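Local structure of serine acetyltransferase (Bacteroides vulgatus ATCC 8482, 3F1X) at residues T189-H194 with T209-G214; G228-A233 with N263-G268; G220-L225 with E255-V260. The protein probably transfers an acetyl group from acetyl-CoA to the hydroxyl of serine, a step toward cysteine, as the left-handed beta-helix serine acetyltransferases do. All blocks are in the same frame, centred on the assembly; numbering follows the deposited sequence.

Interaction 1 of 3, residues T189-H194 with T209-G214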
loop_
_atom_site.group_PDB
_atom_site.type_symbol
_atom_site.label_atom_id
_atom_site.label_comp_id
_atom_site.label_asym_id
_atom_site.label_seq_id
_atom_site.Cartn_x
_atom_site.Cartn_y
_atom_site.Cartn_z
ATOM N N THR A 189 -9.478 12.201 -18.243
ATOM C CA THR A 189 -10.483 13.232 -18.526
ATOM C C THR A 189 -11.290 13.084 -19.810
ATOM O O THR A 189 -12.300 13.762 -19.982
ATOM C CB THR A 189 -9.830 14.627 -18.591
ATOM O OG1 THR A 189 -8.977 14.689 -19.744
ATOM C CG2 THR A 189 -9.004 14.894 -17.334
ATOM N N GLY A 190 -10.840 12.221 -20.710
ATOM C CA GLY A 190 -11.532 12.044 -21.970
ATOM C C GLY A 190 -11.129 13.124 -22.969
ATOM O O GLY A 190 -11.667 13.183 -24.080
ATOM N N ILE A 191 -10.173 13.965 -22.576
ATOM C CA ILE A 191 -9.662 15.060 -23.405
ATOM C C ILE A 191 -8.300 14.665 -23.984
ATOM O O ILE A 191 -7.344 14.452 -23.239
ATOM C CB ILE A 191 -9.505 16.361 -22.566
ATOM C CG1 ILE A 191 -10.833 16.722 -21.918
ATOM C CG2 ILE A 191 -9.055 17.515 -23.464
ATOM C CD1 ILE A 191 -10.752 17.827 -20.890
ATOM N N ASP A 192 -8.229 14.580 -25.311
ATOM C CA ASP A 192 -7.012 14.175 -26.016
ATOM C C ASP A 192 -6.360 15.317 -26.798
ATOM O O ASP A 192 -6.839 15.719 -27.862
ATOM C CB ASP A 192 -7.344 12.997 -26.949
ATOM C CG ASP A 192 -6.116 12.397 -27.627
ATOM O OD1 ASP A 192 -5.039 12.343 -27.000
ATOM O OD2 ASP A 192 -6.236 11.956 -28.794
ATOM N N ILE A 193 -5.264 15.837 -26.251
ATOM C CA ILE A 193 -4.515 16.935 -26.861
ATOM C C ILE A 193 -3.111 16.440 -27.207
ATOM O O ILE A 193 -2.373 16.026 -26.316
ATOM C CB ILE A 193 -4.357 18.126 -25.875
ATOM C CG1 ILE A 193 -5.713 18.516 -25.285
ATOM C CG2 ILE A 193 -3.733 19.327 -26.602
ATOM C CD1 ILE A 193 -5.618 19.496 -24.123
ATOM N N HIS A 194 -2.740 16.481 -28.486
ATOM C CA HIS A 194 -1.403 16.036 -28.892
ATOM C C HIS A 194 -0.403 17.057 -28.374
ATOM O O HIS A 194 -0.611 18.257 -28.503
ATOM C CB HIS A 194 -1.274 15.942 -30.414
ATOM C CG HIS A 194 0.031 15.361 -30.873
ATOM N ND1 HIS A 194 0.196 14.019 -31.148
ATOM C CD2 HIS A 194 1.243 15.936 -31.075
ATOM C CE1 HIS A 194 1.451 13.793 -31.500
ATOM N NE2 HIS A 194 2.107 14.939 -31.463
ATOM N N THR A 209 -15.199 15.896 -22.531
ATOM C CA THR A 209 -15.064 14.490 -22.931
ATOM C C THR A 209 -15.212 14.344 -24.445
ATOM O O THR A 209 -16.168 14.837 -25.035
ATOM C CB THR A 209 -16.108 13.616 -22.218
ATOM O OG1 THR A 209 -15.866 13.673 -20.809
ATOM C CG2 THR A 209 -16.011 12.164 -22.663
ATOM N N GLY A 210 -14.245 13.691 -25.078
ATOM C CA GLY A 210 -14.310 13.506 -26.516
ATOM C C GLY A 210 -13.562 14.553 -27.331
ATOM O O GLY A 210 -13.488 14.460 -28.559
ATOM N N VAL A 211 -13.019 15.564 -26.664
ATOM C CA VAL A 211 -12.269 16.591 -27.378
ATOM C C VAL A 211 -10.997 15.974 -27.944
ATOM O O VAL A 211 -10.311 15.220 -27.254
ATOM C CB VAL A 211 -11.881 17.759 -26.455
ATOM C CG1 VAL A 211 -10.770 18.586 -27.090
ATOM C CG2 VAL A 211 -13.095 18.659 -26.205
ATOM N N VAL A 212 -10.706 16.274 -29.208
ATOM C CA VAL A 212 -9.495 15.786 -29.864
ATOM C C VAL A 212 -8.799 16.960 -30.564
ATOM O O VAL A 212 -9.388 17.629 -31.422
ATOM C CB VAL A 212 -9.800 14.691 -30.910
ATOM C CG1 VAL A 212 -8.511 14.287 -31.638
ATOM C CG2 VAL A 212 -10.400 13.470 -30.229
ATOM N N ILE A 213 -7.556 17.229 -30.178
ATOM C CA ILE A 213 -6.793 18.328 -30.769
ATOM C C ILE A 213 -5.564 17.724 -31.429
ATOM O O ILE A 213 -4.662 17.242 -30.747
ATOM C CB ILE A 213 -6.367 19.371 -29.693
ATOM C CG1 ILE A 213 -7.616 19.966 -29.033
ATOM C CG2 ILE A 213 -5.538 20.490 -30.333
ATOM C CD1 ILE A 213 -7.321 20.989 -27.936
ATOM N N GLY A 214 -5.553 17.760 -32.761
ATOM C CA GLY A 214 -4.477 17.195 -33.566
ATOM C C GLY A 214 -3.074 17.765 -33.441
ATOM O O GLY A 214 -2.883 18.928 -33.084
HETATM O O HOH W 1 -14.461 12.154 -19.271
HETATM O O HOH W 2 -11.027 12.521 -26.601
#
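The carbonyl oxygen of Gly-190 is gripped twice: Gly-210 N reaches Gly-190 O at 2.8 Å, and a water donates to Gly-190 O at 2.7 Å. The Gly-210 donor stands 38° above the carbonyl plane, so this bond is short but well off the usual lone-pair directions. The same water gives its other proton to Val-211 O, which also accepts from Asp-192 N at 2.9 Å; two backbone carbonyls on facing turns are thus bridged by one molecule. Farther on the pairing is regular and parallel. Ile-213 N to Asp-192 O (2.9 Å) and His-194 N to Ile-213 O (3.1 Å) continue the register, Asp-192 opposite Val-212 and Ile-193 opposite Ile-213, and the end-to-end directions of the segments differ by only 4°. This is the coil-over-coil stacking of a left-handed beta-helix, here where it begins: Gly-190, with positive phi, is the first residue beyond helix 177-189, and an ST turn spans this exit, Thr-189 OG1 accepting from Ile-191 N while also bonded to Ala-185 O.

On one face Ile-193 and Ile-213 lie side by side, CG1 of Ile-193 being 4.0 Å from CD1 of Ile-213. Both hold CG1 anti to the carbonyl carbon, and these matching torsions let the branches run alongside one another. Tyr-163 of helix 155-171 covers Ile-193. On the other face OD2 of Asp-192 is hydrogen-bonded to ND1 of His-207 of the second subunit. That pair is consistent with the aspartate-histidine couple of the family's active site, which lies between subunits. The chemistry implies a division of labour: backbone bonds and a shared water join the coils, leaving the carboxylate of Asp-192 for His-207 of the second subunit, whose ring it probably helps to orient.

Interaction 2 of 3, residues G228-A233 with N263-G268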
loop_
_atom_site.group_PDB
_atom_site.type_symbol
_atom_site.label_atom_id
_atom_site.label_comp_id
_atom_site.label_asym_id
_atom_site.label_seq_id
_atom_site.Cartn_x
_atom_site.Cartn_y
_atom_site.Cartn_z
ATOM N N GLY A 228 -16.631 16.745 -27.149
ATOM C CA GLY A 228 -16.704 16.123 -28.461
ATOM C C GLY A 228 -16.130 16.873 -29.655
ATOM O O GLY A 228 -16.217 16.397 -30.786
ATOM N N VAL A 229 -15.544 18.040 -29.428
ATOM C CA VAL A 229 -14.987 18.802 -30.532
ATOM C C VAL A 229 -13.683 18.203 -31.041
ATOM O O VAL A 229 -12.780 17.895 -30.256
ATOM C CB VAL A 229 -14.748 20.264 -30.124
ATOM C CG1 VAL A 229 -13.925 20.978 -31.186
ATOM C CG2 VAL A 229 -16.084 20.957 -29.938
ATOM N N THR A 230 -13.597 18.030 -32.358
ATOM C CA THR A 230 -12.398 17.482 -32.990
ATOM C C THR A 230 -11.721 18.497 -33.903
ATOM O O THR A 230 -12.376 19.131 -34.724
ATOM C CB THR A 230 -12.720 16.237 -33.870
ATOM O OG1 THR A 230 -13.039 15.122 -33.035
ATOM C CG2 THR A 230 -11.516 15.870 -34.747
ATOM N N LEU A 231 -10.409 18.645 -33.747
ATOM C CA LEU A 231 -9.611 19.514 -34.605
ATOM C C LEU A 231 -8.631 18.513 -35.210
ATOM O O LEU A 231 -7.558 18.274 -34.661
ATOM C CB LEU A 231 -8.861 20.577 -33.792
ATOM C CG LEU A 231 -9.688 21.459 -32.854
ATOM C CD1 LEU A 231 -8.811 22.565 -32.272
ATOM C CD2 LEU A 231 -10.844 22.071 -33.604
ATOM N N GLY A 232 -9.017 17.896 -36.322
ATOM C CA GLY A 232 -8.155 16.892 -36.917
ATOM C C GLY A 232 -7.937 17.004 -38.405
ATOM O O GLY A 232 -7.837 18.104 -38.945
ATOM N N ALA A 233 -7.859 15.856 -39.070
ATOM C CA ALA A 233 -7.633 15.829 -40.504
ATOM C C ALA A 233 -7.940 14.468 -41.119
ATOM O O ALA A 233 -8.364 13.540 -40.431
ATOM C CB ALA A 233 -6.200 16.212 -40.797
ATOM N N ASN A 263 -19.538 18.497 -30.078
ATOM C CA ASN A 263 -19.319 17.515 -31.134
ATOM C C ASN A 263 -18.960 17.960 -32.551
ATOM O O ASN A 263 -18.918 17.128 -33.451
ATOM C CB ASN A 263 -20.522 16.556 -31.200
ATOM C CG ASN A 263 -20.567 15.601 -30.015
ATOM O OD1 ASN A 263 -19.532 15.135 -29.570
ATOM N ND2 ASN A 263 -21.763 15.300 -29.515
ATOM N N ALA A 264 -18.683 19.244 -32.758
ATOM C CA ALA A 264 -18.327 19.714 -34.093
ATOM C C ALA A 264 -16.967 19.179 -34.525
ATOM O O ALA A 264 -16.052 19.058 -33.715
ATOM C CB ALA A 264 -18.322 21.236 -34.142
ATOM N N THR A 265 -16.843 18.864 -35.809
ATOM C CA THR A 265 -15.594 18.345 -36.351
ATOM C C THR A 265 -14.991 19.348 -37.335
ATOM O O THR A 265 -15.635 19.735 -38.301
ATOM C CB THR A 265 -15.811 17.008 -37.108
ATOM O OG1 THR A 265 -16.501 16.071 -36.271
ATOM C CG2 THR A 265 -14.465 16.414 -37.531
ATOM N N ILE A 266 -13.762 19.777 -37.078
ATOM C CA ILE A 266 -13.078 20.715 -37.971
ATOM C C ILE A 266 -11.851 19.991 -38.512
ATOM O O ILE A 266 -10.988 19.581 -37.741
ATOM C CB ILE A 266 -12.621 21.979 -37.216
ATOM C CG1 ILE A 266 -13.821 22.640 -36.531
ATOM C CG2 ILE A 266 -11.982 22.958 -38.185
ATOM C CD1 ILE A 266 -13.449 23.762 -35.576
ATOM N N LEU A 267 -11.754 19.822 -39.826
ATOM C CA LEU A 267 -10.595 19.111 -40.344
ATOM C C LEU A 267 -9.911 19.688 -41.573
ATOM O O LEU A 267 -10.540 20.330 -42.416
ATOM C CB LEU A 267 -10.945 17.651 -40.628
ATOM C CG LEU A 267 -11.891 17.364 -41.792
ATOM C CD1 LEU A 267 -11.755 15.907 -42.192
ATOM C CD2 LEU A 267 -13.322 17.697 -41.399
ATOM N N GLY A 268 -8.608 19.433 -41.656
ATOM C CA GLY A 268 -7.813 19.885 -42.784
ATOM C C GLY A 268 -7.223 21.273 -42.652
ATOM O O GLY A 268 -7.029 21.786 -41.548
HETATM O O HOH W 3 -15.839 15.618 -33.589
#
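Asn-263 turns its amide oxygen back onto Gly-228, and at this end the packing is tight: OD1 of Asn-263 lies 3.2 Å from CA of Gly-228, and a beta carbon on Gly-228 would collide with that oxygen. Also well packed is the face carrying Leu-231 and Ile-266, which lie side by side with CD2 of Leu-231 3.7 Å from CD1 of Ile-266. With CG of Leu-231 anti to the carbonyl carbon (chi1 -54°), CD2 is brought back over the neighbouring strand, and Val-260 packs on Ile-266 from the adjoining side of the coil. Strands 230-232 and 265-267 run parallel, their axes 4.8 Å apart and 13° askew, as stacked rungs of one wall of a left-handed parallel beta-helix. Ile-266 N to Thr-230 O, at 2.8 Å and 171° at the hydrogen, is the shortest of their four backbone bonds.

The opposite face is polar, buried and water-bridged. Thr-230 and Thr-265 meet through carbon, CB of Thr-230 being 4.1 Å from the methyl CG2 of Thr-265, while one water bonds both hydroxyls. Those hydroxyls also reach the second subunit, Thr-230 OG1 through its Gln-227 and Thr-265 OG1 through its Asn-281. The more open side is instead the partly exposed far end, where Leu-267 lays CB 3.6 Å from Gly-232 O, beside Ala-233, and Gly-268 N closes the pairing on Gly-232 O at 3.1 Å.

Interaction 3 of 3, residues G220-L225 with E255-V260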
loop_
_atom_site.group_PDB
_atom_site.type_symbol
_atom_site.label_atom_id
_atom_site.label_comp_id
_atom_site.label_asym_id
_atom_site.label_seq_id
_atom_site.Cartn_x
_atom_site.Cartn_y
_atom_site.Cartn_z
ATOM N N GLY A 220 -5.532 30.005 -31.111
ATOM C CA GLY A 220 -5.242 31.345 -30.629
ATOM C C GLY A 220 -5.573 31.598 -29.170
ATOM O O GLY A 220 -5.686 30.669 -28.371
ATOM N N ASN A 221 -5.734 32.868 -28.818
ATOM C CA ASN A 221 -6.029 33.223 -27.442
ATOM C C ASN A 221 -7.522 33.341 -27.190
ATOM O O ASN A 221 -8.295 33.647 -28.101
ATOM C CB ASN A 221 -5.351 34.546 -27.076
ATOM C CG ASN A 221 -3.859 34.530 -27.344
ATOM O OD1 ASN A 221 -3.154 33.594 -26.971
ATOM N ND2 ASN A 221 -3.371 35.579 -27.989
ATOM N N ASN A 222 -7.916 33.092 -25.943
ATOM C CA ASN A 222 -9.309 33.188 -25.539
ATOM C C ASN A 222 -10.209 32.285 -26.371
ATOM O O ASN A 222 -11.289 32.692 -26.786
ATOM C CB ASN A 222 -9.785 34.642 -25.667
ATOM C CG ASN A 222 -8.967 35.606 -24.823
ATOM O OD1 ASN A 222 -8.993 35.558 -23.593
ATOM N ND2 ASN A 222 -8.223 36.488 -25.487
ATOM N N VAL A 223 -9.762 31.061 -26.623
ATOM C CA VAL A 223 -10.564 30.124 -27.401
ATOM C C VAL A 223 -11.252 29.146 -26.461
ATOM O O VAL A 223 -10.681 28.748 -25.447
ATOM C CB VAL A 223 -9.694 29.337 -28.413
ATOM C CG1 VAL A 223 -10.551 28.323 -29.178
ATOM C CG2 VAL A 223 -9.032 30.303 -29.388
ATOM N N LYS A 224 -12.487 28.774 -26.795
ATOM C CA LYS A 224 -13.256 27.845 -25.973
ATOM C C LYS A 224 -13.794 26.704 -26.823
ATOM O O LYS A 224 -14.373 26.928 -27.879
ATOM C CB LYS A 224 -14.433 28.563 -25.294
ATOM C CG LYS A 224 -15.345 27.617 -24.511
ATOM C CD LYS A 224 -16.565 28.317 -23.912
ATOM C CE LYS A 224 -16.192 29.254 -22.779
ATOM N NZ LYS A 224 -17.411 29.714 -22.039
ATOM N N LEU A 225 -13.591 25.483 -26.349
ATOM C CA LEU A 225 -14.049 24.284 -27.038
ATOM C C LEU A 225 -14.970 23.517 -26.100
ATOM O O LEU A 225 -14.760 23.512 -24.889
ATOM C CB LEU A 225 -12.852 23.396 -27.397
ATOM C CG LEU A 225 -12.198 23.451 -28.782
ATOM C CD1 LEU A 225 -12.084 24.873 -29.311
ATOM C CD2 LEU A 225 -10.836 22.782 -28.677
ATOM N N GLU A 255 -8.395 31.158 -34.782
ATOM C CA GLU A 255 -7.909 32.469 -34.365
ATOM C C GLU A 255 -8.511 32.820 -33.001
ATOM O O GLU A 255 -9.286 32.039 -32.436
ATOM C CB GLU A 255 -8.274 33.532 -35.407
ATOM C CG GLU A 255 -7.807 33.184 -36.818
ATOM C CD GLU A 255 -7.884 34.352 -37.796
ATOM O OE1 GLU A 255 -8.831 35.161 -37.710
ATOM O OE2 GLU A 255 -6.998 34.450 -38.670
ATOM N N ASP A 256 -8.152 33.987 -32.472
ATOM C CA ASP A 256 -8.643 34.422 -31.165
ATOM C C ASP A 256 -10.161 34.507 -31.029
ATOM O O ASP A 256 -10.883 34.672 -32.014
ATOM C CB ASP A 256 -8.063 35.797 -30.793
ATOM C CG ASP A 256 -6.537 35.815 -30.765
ATOM O OD1 ASP A 256 -5.912 34.737 -30.714
ATOM O OD2 ASP A 256 -5.960 36.925 -30.783
ATOM N N ASP A 257 -10.622 34.391 -29.784
ATOM C CA ASP A 257 -12.037 34.512 -29.427
ATOM C C ASP A 257 -12.996 33.565 -30.145
ATOM O O ASP A 257 -14.167 33.884 -30.325
ATOM C CB ASP A 257 -12.486 35.962 -29.658
ATOM C CG ASP A 257 -11.703 36.966 -28.815
ATOM O OD1 ASP A 257 -11.776 38.177 -29.115
ATOM O OD2 ASP A 257 -11.023 36.555 -27.852
ATOM N N VAL A 258 -12.506 32.405 -30.557
ATOM C CA VAL A 258 -13.351 31.446 -31.245
ATOM C C VAL A 258 -14.032 30.495 -30.260
ATOM O O VAL A 258 -13.479 30.178 -29.208
ATOM C CB VAL A 258 -12.524 30.630 -32.263
ATOM C CG1 VAL A 258 -13.291 29.412 -32.735
ATOM C CG2 VAL A 258 -12.161 31.513 -33.453
ATOM N N ILE A 259 -15.243 30.067 -30.600
ATOM C CA ILE A 259 -15.985 29.125 -29.775
ATOM C C ILE A 259 -16.475 28.011 -30.693
ATOM O O ILE A 259 -17.019 28.282 -31.762
ATOM C CB ILE A 259 -17.228 29.772 -29.111
ATOM C CG1 ILE A 259 -16.815 30.939 -28.215
ATOM C CG2 ILE A 259 -17.967 28.730 -28.278
ATOM C CD1 ILE A 259 -18.002 31.657 -27.582
ATOM N N VAL A 260 -16.261 26.762 -30.288
ATOM C CA VAL A 260 -16.717 25.617 -31.067
ATOM C C VAL A 260 -17.598 24.782 -30.146
ATOM O O VAL A 260 -17.128 24.251 -29.134
ATOM C CB VAL A 260 -15.551 24.738 -31.543
ATOM C CG1 VAL A 260 -16.072 23.687 -32.509
ATOM C CG2 VAL A 260 -14.470 25.598 -32.201
HETATM O O HOH W 4 -13.952 32.011 -26.955
#
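Asn-221 N donates to Asp-256 OD1 at 2.7 Å, the shortest hydrogen bond between the two segments, which belong to neighbouring coils of the left-handed beta-helix. The N-H meets the oxygen from above the carboxylate plane, 43° out of it. Asp-256 holds CG anti to its carbonyl carbon (chi1 -58°), which carries the carboxylate alongside Asn-221, the amide and carboxylate planes 28° apart. The pattern recurs one coil earlier, where Asn-221 OD1 accepts from the backbone N of His-201. Replacing Asp-256 by an alanine would probably leave the N-H of Asn-221 without its acceptor and the turn at Gly-220 freer to shift.

Most backbone groups facing the contact are paired. Asp-257 N bonds Asn-221 O at 3.0 Å, and Lys-224 N to Val-258 O and Val-260 N to Lys-224 O continue the parallel register of strands 224-226 and 259-260. Between the bonds of Asp-257 N and Lys-224 N, where Asn-222 O and Val-258 N stand 4.0 Å apart, the direct pairing is interrupted. There a water donates to Asn-222 O (2.8 Å) and also to Val-258 O, which therefore accepts two bonds. Asn-222 and Asp-257, both with positive phi, turn the chain at the exposed corner with their side chains side by side. Lys-224 NZ has a weak bond to Gly-140 O, with the like-charged Lys-234 of the third subunit nearby.

Inside the coil the contact is apolar: CD1 of Leu-225 touches CG2 of Val-260 at 3.8 Å, and Leu-254 packs on both residues. One acceptor goes without. Glu-255 O is buried here and has no polar partner in the model, although the Glu-255 side chain is held, OE1 accepting from Lys-274 N. What lies against that carbonyl is a methyl, CG2 of Val-223, at 3.5 Å from Glu-255 O.

In the fold
Interactions 1 and 2 belong to the same wall of the beta-helix, strands 212-213 and 230-232 being neighbours in one parallel sheet; interaction 3 lies in another wall, its centre about 14 Å from that of interaction 2. The first two are mostly buried, and each turns a polar face to the second subunit. Interaction 3 is only partly buried, with carboxylate and amide groups at an exposed corner. Strands 224-226 and 259-260 lead directly into 230-232 and 265-267, which links interactions 3 and 2 along the chain. All three converge inside the coil, where Leu-225 approaches both Ile-213 and Leu-231, and Val-260 meets Ile-266.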